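Local coordinates for protein putative aminotransferase (PDB 4ZWV) that probably transfers an amino group to a sugar with the help of pyridoxal 5'-phosphate, in the making of the aminopentose of the indolocarbazole AT2433, at residues A[62-67]-A[157-162]; A[200-203]-A[207-210]. One frame throughout, in Å; residues are numbered along the deposited sequence.

Contact 1. Residues A[62-67]-A[157-162]; sequences CLALRL and AVIEDC
Ala64 on helix 57-66 faces Ile159 on strand 157-161, with their CA atoms 7.2 Å apart, the nearest CA pair across the two segments. Ile159 points at the helix and touches two successive residues. Its CD1 methyl lies 3.7 Å from Ala64 CB and 3.8 Å from Leu65 CD2. The CG2 branch also reaches Ala64, 4.1 Å from its CB, so this small methyl meets both arms of the isoleucine. CG1 of Ile159 is anti to the carbonyl carbon (chi1 -62°), and chi2 of 161° extends that arm to put CD1 against the helix. Leu65 starts off to one side, but its end bends nearer and crosses the isoleucine at about a right angle. All three are buried. An alanine at Ile159 would remove CG2 and the CG1-CD1 arm, and would probably leave Ala64 and Leu65 without their partner and open a gap between helix and sheet. The strand is hydrogen-bonded through its backbone to strands 123-129 and 181-185. Helix 57-66 begins at Gly57 and Thr58, which bind pyridoxal phosphate, and packs here on the mixed sheet, as in the large domain of fold type I pyridoxal phosphate enzymes. Leu65 is about 9 Å from Thr58 (side chain to side chain), near the site but not in it. Being purely apolar, the contact holds helix on sheet by close fit and exclusion of water, with no directional bond.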
ATOM      1  N   CYS A  62      -4.723  -8.257  -1.844  1.00  8.85           N
ATOM      2  CA  CYS A  62      -5.669  -7.744  -0.856  1.00  8.13           C
ATOM      3  C   CYS A  62      -6.970  -7.326  -1.518  1.00  7.40           C
ATOM      4  O   CYS A  62      -8.063  -7.653  -1.040  1.00  8.77           O
ATOM      5  CB  CYS A  62      -5.072  -6.556  -0.110  1.00  9.59           C
ATOM      6  SG  CYS A  62      -3.673  -7.009   0.961  1.00 12.18           S
ATOM      7  N   LEU A  63      -6.854  -6.621  -2.636  1.00  7.92           N
ATOM      8  CA  LEU A  63      -8.037  -6.200  -3.381  1.00  9.54           C
ATOM      9  C   LEU A  63      -8.813  -7.402  -3.919  1.00  8.42           C
ATOM     10  O   LEU A  63     -10.038  -7.452  -3.807  1.00  9.02           O
ATOM     11  CB  LEU A  63      -7.634  -5.262  -4.520  1.00  9.40           C
ATOM     12  CG  LEU A  63      -8.723  -4.801  -5.486  1.00  9.02           C
ATOM     13  CD1 LEU A  63      -9.895  -4.183  -4.732  1.00 10.18           C
ATOM     14  CD2 LEU A  63      -8.133  -3.787  -6.440  1.00 11.07           C
ATOM     15  N   ALA A  64      -8.110  -8.386  -4.479  1.00  9.07           N
ATOM     16  CA  ALA A  64      -8.794  -9.580  -4.992  1.00  7.28           C
ATOM     17  C   ALA A  64      -9.614 -10.275  -3.898  1.00  7.55           C
ATOM     18  O   ALA A  64     -10.765 -10.667  -4.129  1.00  9.82           O
ATOM     19  CB  ALA A  64      -7.778 -10.548  -5.605  1.00  9.24           C
ATOM     20  N   LEU A  65      -9.037 -10.393  -2.701  1.00  7.23           N
ATOM     21  CA  LEU A  65      -9.743 -11.027  -1.591  1.00  8.55           C
ATOM     22  C   LEU A  65     -10.952 -10.193  -1.172  1.00  9.32           C
ATOM     23  O   LEU A  65     -12.003 -10.736  -0.830  1.00 10.11           O
ATOM     24  CB  LEU A  65      -8.793 -11.241  -0.411  1.00  8.70           C
ATOM     25  CG  LEU A  65      -7.782 -12.379  -0.607  1.00  9.12           C
ATOM     26  CD1 LEU A  65      -6.666 -12.243   0.425  1.00 11.38           C
ATOM     27  CD2 LEU A  65      -8.454 -13.740  -0.479  1.00 10.01           C
ATOM     28  N   ARG A  66     -10.825  -8.869  -1.189  0.54  8.92           N
ATOM     29  CA  ARG A  66     -11.967  -8.040  -0.802  0.54  8.73           C
ATOM     30  C   ARG A  66     -13.112  -8.161  -1.803  0.54 10.72           C
ATOM     31  O   ARG A  66     -14.279  -8.011  -1.431  0.54 12.63           O
ATOM     32  CB  ARG A  66     -11.562  -6.573  -0.652  0.54 11.17           C
ATOM     33  CG  ARG A  66     -10.598  -6.305   0.490  0.54 11.38           C
ATOM     34  CD  ARG A  66     -11.228  -6.491   1.869  0.54 18.90           C
ATOM     35  NE  ARG A  66     -10.233  -6.349   2.936  0.54 19.11           N
ATOM     36  CZ  ARG A  66     -10.506  -6.340   4.241  0.54 16.29           C
ATOM     37  NH1 ARG A  66      -9.515  -6.201   5.123  0.54 17.42           N
ATOM     38  NH2 ARG A  66     -11.756  -6.445   4.666  0.54 21.43           N
ATOM     39  N   LEU A  67     -12.789  -8.463  -3.060  1.00 10.07           N
ATOM     40  CA  LEU A  67     -13.824  -8.563  -4.094  1.00  9.45           C
ATOM     41  C   LEU A  67     -14.679  -9.831  -3.993  1.00 10.67           C
ATOM     42  O   LEU A  67     -15.715  -9.945  -4.652  1.00 13.38           O
ATOM     43  CB  LEU A  67     -13.176  -8.486  -5.482  1.00 10.62           C
ATOM     44  CG  LEU A  67     -12.594  -7.104  -5.832  1.00  9.67           C
ATOM     45  CD1 LEU A  67     -11.731  -7.193  -7.070  1.00 13.14           C
ATOM     46  CD2 LEU A  67     -13.710  -6.094  -6.054  1.00 14.60           C
ATOM     47  N   ALA A 157     -13.660 -19.330  -5.167  1.00 12.02           N
ATOM     48  CA  ALA A 157     -12.895 -18.544  -6.114  1.00 13.58           C
ATOM     49  C   ALA A 157     -11.436 -18.931  -6.080  1.00 12.30           C
ATOM     50  O   ALA A 157     -10.912 -19.296  -5.030  1.00 12.83           O
ATOM     51  CB  ALA A 157     -13.043 -17.070  -5.814  1.00 18.03           C
ATOM     52  N   VAL A 158     -10.786 -18.841  -7.232  1.00 10.09           N
ATOM     53  CA  VAL A 158      -9.339 -18.990  -7.317  1.00 10.48           C
ATOM     54  C   VAL A 158      -8.716 -17.636  -7.609  1.00 10.08           C
ATOM     55  O   VAL A 158      -9.176 -16.912  -8.497  1.00 11.99           O
ATOM     56  CB  VAL A 158      -8.929 -19.984  -8.425  1.00 10.53           C
ATOM     57  CG1 VAL A 158      -7.416 -19.918  -8.675  1.00 11.53           C
ATOM     58  CG2 VAL A 158      -9.335 -21.379  -8.041  1.00 11.86           C
ATOM     59  N   ILE A 159      -7.680 -17.293  -6.850  1.00  8.03           N
ATOM     60  CA  ILE A 159      -6.845 -16.146  -7.159  1.00  8.58           C
ATOM     61  C   ILE A 159      -5.460 -16.686  -7.502  1.00 11.39           C
ATOM     62  O   ILE A 159      -4.883 -17.441  -6.720  1.00  9.75           O
ATOM     63  CB  ILE A 159      -6.748 -15.168  -5.987  1.00  9.34           C
ATOM     64  CG1 ILE A 159      -8.131 -14.596  -5.657  1.00 10.77           C
ATOM     65  CG2 ILE A 159      -5.754 -14.053  -6.327  1.00 10.57           C
ATOM     66  CD1 ILE A 159      -8.202 -13.993  -4.244  1.00 11.03           C
ATOM     67  N   GLU A 160      -4.952 -16.333  -8.679  1.00  9.03           N
ATOM     68  CA  GLU A 160      -3.628 -16.770  -9.108  1.00  8.80           C
ATOM     69  C   GLU A 160      -2.575 -15.731  -8.767  1.00 10.74           C
ATOM     70  O   GLU A 160      -2.649 -14.589  -9.236  1.00  9.43           O
ATOM     71  CB  GLU A 160      -3.591 -17.025 -10.620  1.00  8.47           C
ATOM     72  CG  GLU A 160      -4.500 -18.150 -11.108  1.00  9.15           C
ATOM     73  CD  GLU A 160      -4.477 -18.272 -12.623  1.00 13.11           C
ATOM     74  OE1 GLU A 160      -3.389 -18.107 -13.226  1.00 11.65           O
ATOM     75  OE2 GLU A 160      -5.544 -18.510 -13.218  1.00 12.01           O
ATOM     76  N   ASP A 161      -1.600 -16.131  -7.955  1.00  8.55           N
ATOM     77  CA  ASP A 161      -0.467 -15.265  -7.627  1.00  8.74           C
ATOM     78  C   ASP A 161       0.577 -15.482  -8.709  1.00  9.29           C
ATOM     79  O   ASP A 161       1.248 -16.519  -8.749  1.00  9.93           O
ATOM     80  CB  ASP A 161       0.072 -15.578  -6.224  1.00  8.99           C
ATOM     81  CG  ASP A 161       1.249 -14.703  -5.828  1.00 14.56           C
ATOM     82  OD1 ASP A 161       1.862 -14.063  -6.699  1.00 14.04           O
ATOM     83  OD2 ASP A 161       1.567 -14.650  -4.625  1.00 14.24           O
ATOM     84  N   CYS A 162       0.696 -14.486  -9.585  1.00  9.29           N
ATOM     85  CA  CYS A 162       1.565 -14.555 -10.752  1.00  9.03           C
ATOM     86  C   CYS A 162       2.808 -13.702 -10.582  1.00  7.50           C
ATOM     87  O   CYS A 162       3.424 -13.321 -11.573  1.00  9.71           O
ATOM     88  CB  CYS A 162       0.815 -14.088 -12.003  1.00 10.01           C
ATOM     89  SG  CYS A 162      -0.706 -15.005 -12.371  1.00 10.54           S
TER

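Contact 2. Residues A[200-203]-A[207-210]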
ATOM      1  N   LEU A 200      -3.882  -6.385 -11.291  1.00  7.94           N
ATOM      2  CA  LEU A 200      -4.964  -7.331 -11.046  1.00  8.07           C
ATOM      3  C   LEU A 200      -5.744  -7.505 -12.332  1.00 10.56           C
ATOM      4  O   LEU A 200      -6.219  -6.519 -12.906  1.00 10.32           O
ATOM      5  CB  LEU A 200      -5.873  -6.819  -9.931  1.00  7.30           C
ATOM      6  CG  LEU A 200      -7.167  -7.596  -9.708  1.00  8.28           C
ATOM      7  CD1 LEU A 200      -6.860  -9.034  -9.259  1.00 10.85           C
ATOM      8  CD2 LEU A 200      -7.985  -6.871  -8.652  1.00 11.55           C
ATOM      9  N   THR A 201      -5.849  -8.737 -12.817  1.00  9.19           N
ATOM     10  CA  THR A 201      -6.663  -8.978 -14.007  1.00  8.68           C
ATOM     11  C   THR A 201      -7.931  -9.694 -13.583  1.00 10.21           C
ATOM     12  O   THR A 201      -7.910 -10.499 -12.648  1.00 10.30           O
ATOM     13  CB  THR A 201      -5.920  -9.791 -15.090  1.00 12.87           C
ATOM     14  OG1 THR A 201      -5.791 -11.161 -14.684  1.00 15.11           O
ATOM     15  CG2 THR A 201      -4.542  -9.207 -15.372  1.00 15.55           C
ATOM     16  N   LEU A 202      -9.031  -9.375 -14.265  1.00 10.05           N
ATOM     17  CA  LEU A 202     -10.346  -9.908 -13.922  1.00  9.83           C
ATOM     18  C   LEU A 202     -10.921 -10.713 -15.067  1.00 10.80           C
ATOM     19  O   LEU A 202     -10.708 -10.386 -16.235  1.00 12.44           O
ATOM     20  CB  LEU A 202     -11.329  -8.787 -13.559  1.00 11.14           C
ATOM     21  CG  LEU A 202     -11.037  -7.888 -12.354  1.00  9.46           C
ATOM     22  CD1 LEU A 202     -10.634  -8.697 -11.134  1.00 10.85           C
ATOM     23  CD2 LEU A 202      -9.971  -6.834 -12.690  1.00 12.03           C
ATOM     24  N   PRO A 203     -11.688 -11.758 -14.733  1.00 12.22           N
ATOM     25  CA  PRO A 203     -12.317 -12.600 -15.756  1.00 12.28           C
ATOM     26  C   PRO A 203     -13.676 -12.087 -16.245  1.00 15.73           C
ATOM     27  O   PRO A 203     -14.234 -12.646 -17.194  1.00 18.46           O
ATOM     28  CB  PRO A 203     -12.474 -13.940 -15.036  1.00 14.02           C
ATOM     29  CG  PRO A 203     -12.634 -13.569 -13.604  1.00 15.96           C
ATOM     30  CD  PRO A 203     -11.742 -12.370 -13.394  1.00 12.82           C
ATOM     31  N   LEU A 207     -16.535  -7.627 -11.900  1.00 13.10           N
ATOM     32  CA  LEU A 207     -15.353  -7.584 -11.040  1.00 13.08           C
ATOM     33  C   LEU A 207     -14.441  -6.453 -11.478  1.00 10.24           C
ATOM     34  O   LEU A 207     -13.872  -5.760 -10.643  1.00 10.01           O
ATOM     35  CB  LEU A 207     -14.579  -8.913 -11.068  1.00 12.81           C
ATOM     36  CG  LEU A 207     -15.152 -10.054 -10.228  1.00 14.62           C
ATOM     37  CD1 LEU A 207     -14.464 -11.361 -10.613  1.00 15.26           C
ATOM     38  CD2 LEU A 207     -14.966  -9.778  -8.739  1.00 16.39           C
ATOM     39  N   HIS A 208     -14.315  -6.260 -12.786  1.00 11.24           N
ATOM     40  CA  HIS A 208     -13.464  -5.196 -13.302  1.00  8.47           C
ATOM     41  C   HIS A 208     -13.926  -3.833 -12.797  1.00 10.61           C
ATOM     42  O   HIS A 208     -13.122  -3.035 -12.319  1.00  9.86           O
ATOM     43  CB  HIS A 208     -13.461  -5.241 -14.838  1.00 10.42           C
ATOM     44  CG  HIS A 208     -12.532  -4.261 -15.482  1.00 12.35           C
ATOM     45  ND1 HIS A 208     -12.759  -3.752 -16.744  1.00 19.93           N
ATOM     46  CD2 HIS A 208     -11.357  -3.734 -15.069  1.00 14.16           C
ATOM     47  CE1 HIS A 208     -11.781  -2.924 -17.064  1.00 19.45           C
ATOM     48  NE2 HIS A 208     -10.921  -2.889 -16.061  1.00 15.35           N
ATOM     49  N   GLU A 209     -15.223  -3.562 -12.906  0.63 11.78           N
ATOM     50  CA  GLU A 209     -15.731  -2.258 -12.495  0.63  9.62           C
ATOM     51  C   GLU A 209     -15.582  -2.048 -10.983  0.63 11.09           C
ATOM     52  O   GLU A 209     -15.207  -0.953 -10.543  0.63 10.26           O
ATOM     53  CB  GLU A 209     -17.188  -2.088 -12.925  0.63 13.49           C
ATOM     54  CG  GLU A 209     -17.398  -2.066 -14.443  0.63 15.89           C
ATOM     55  CD  GLU A 209     -16.886  -0.800 -15.115  0.63 23.96           C
ATOM     56  OE1 GLU A 209     -16.630   0.205 -14.417  0.63 24.11           O
ATOM     57  OE2 GLU A 209     -16.734  -0.808 -16.356  0.63 28.58           O
ATOM     58  N   ARG A 210     -15.844  -3.087 -10.189  1.00  9.12           N
ATOM     59  CA  ARG A 210     -15.671  -2.981  -8.737  1.00  9.12           C
ATOM     60  C   ARG A 210     -14.207  -2.772  -8.366  1.00  9.56           C
ATOM     61  O   ARG A 210     -13.889  -1.982  -7.468  1.00 10.10           O
ATOM     62  CB  ARG A 210     -16.215  -4.222  -8.027  1.00 12.31           C
ATOM     63  CG  ARG A 210     -17.716  -4.387  -8.165  1.00 12.85           C
ATOM     64  CD  ARG A 210     -18.170  -5.703  -7.552  1.00 13.19           C
ATOM     65  NE  ARG A 210     -17.883  -5.724  -6.121  1.00 15.08           N
ATOM     66  CZ  ARG A 210     -17.433  -6.778  -5.447  1.00 16.63           C
ATOM     67  NH1 ARG A 210     -17.220  -7.937  -6.061  1.00 16.10           N
ATOM     68  NH2 ARG A 210     -17.200  -6.670  -4.144  1.00 15.89           N
TER
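Leu202 and Leu207 make the main apolar contact, between the residues leading out of strand 198-201 and helix 205-214. Leu202 points at the helix, and its CG lies 3.9 Å from Leu207 CB. Its CD1 approaches the same CB. Pro203 adds to this: its CD is 4.0 Å from Leu207 CD1, with CG close behind. Leu207 chi1 is -78°, with CG anti to the carbonyl carbon, and chi2 of 167° carries CD1 to the proline ring.

Side chain against backbone is the second kind. Leu202 CG sits 3.7 Å from His208 N and equally near His208 CA, so the leucine presses on the helix backbone itself. The third is a methyl against a ring. Leu202 CD2 comes obliquely to the His208 imidazole, 4.1 Å from its CD2, and the two side chains cross at about a right angle.

Polar partners lie outside the two segments. Leu202 O accepts hydrogen bonds from Arg50 NE and Asn48 ND2. The arrangement is a short strand-to-helix connection: the chain leaves the large mixed sheet of the fold type I pyridoxal phosphate enzymes and turns within a few residues into a helix that packs back on the residues leading out of the strand.

In the fold
Both contacts pack a helix on the same large mixed sheet. Contact 1 is wholly buried and joins parts of the chain some 90 residues apart. Contact 2 is local, with three residues between neighbouring ends, and only partly buried. Its centre lies about 17 Å from the centre of the chain, against about 11 Å for contact 1. Contact 1 uses aliphatic groups alone, whereas contact 2 adds a proline, a histidine ring and helix backbone. The two also touch each other. Leu63 and Ala64 pack on Leu200, Leu67 packs on Leu207, and Leu67 O probably accepts a hydrogen bond from Arg210 NH1. Helix 57-66 thus meets strand 198-201, and Leu67 meets helix 205-214.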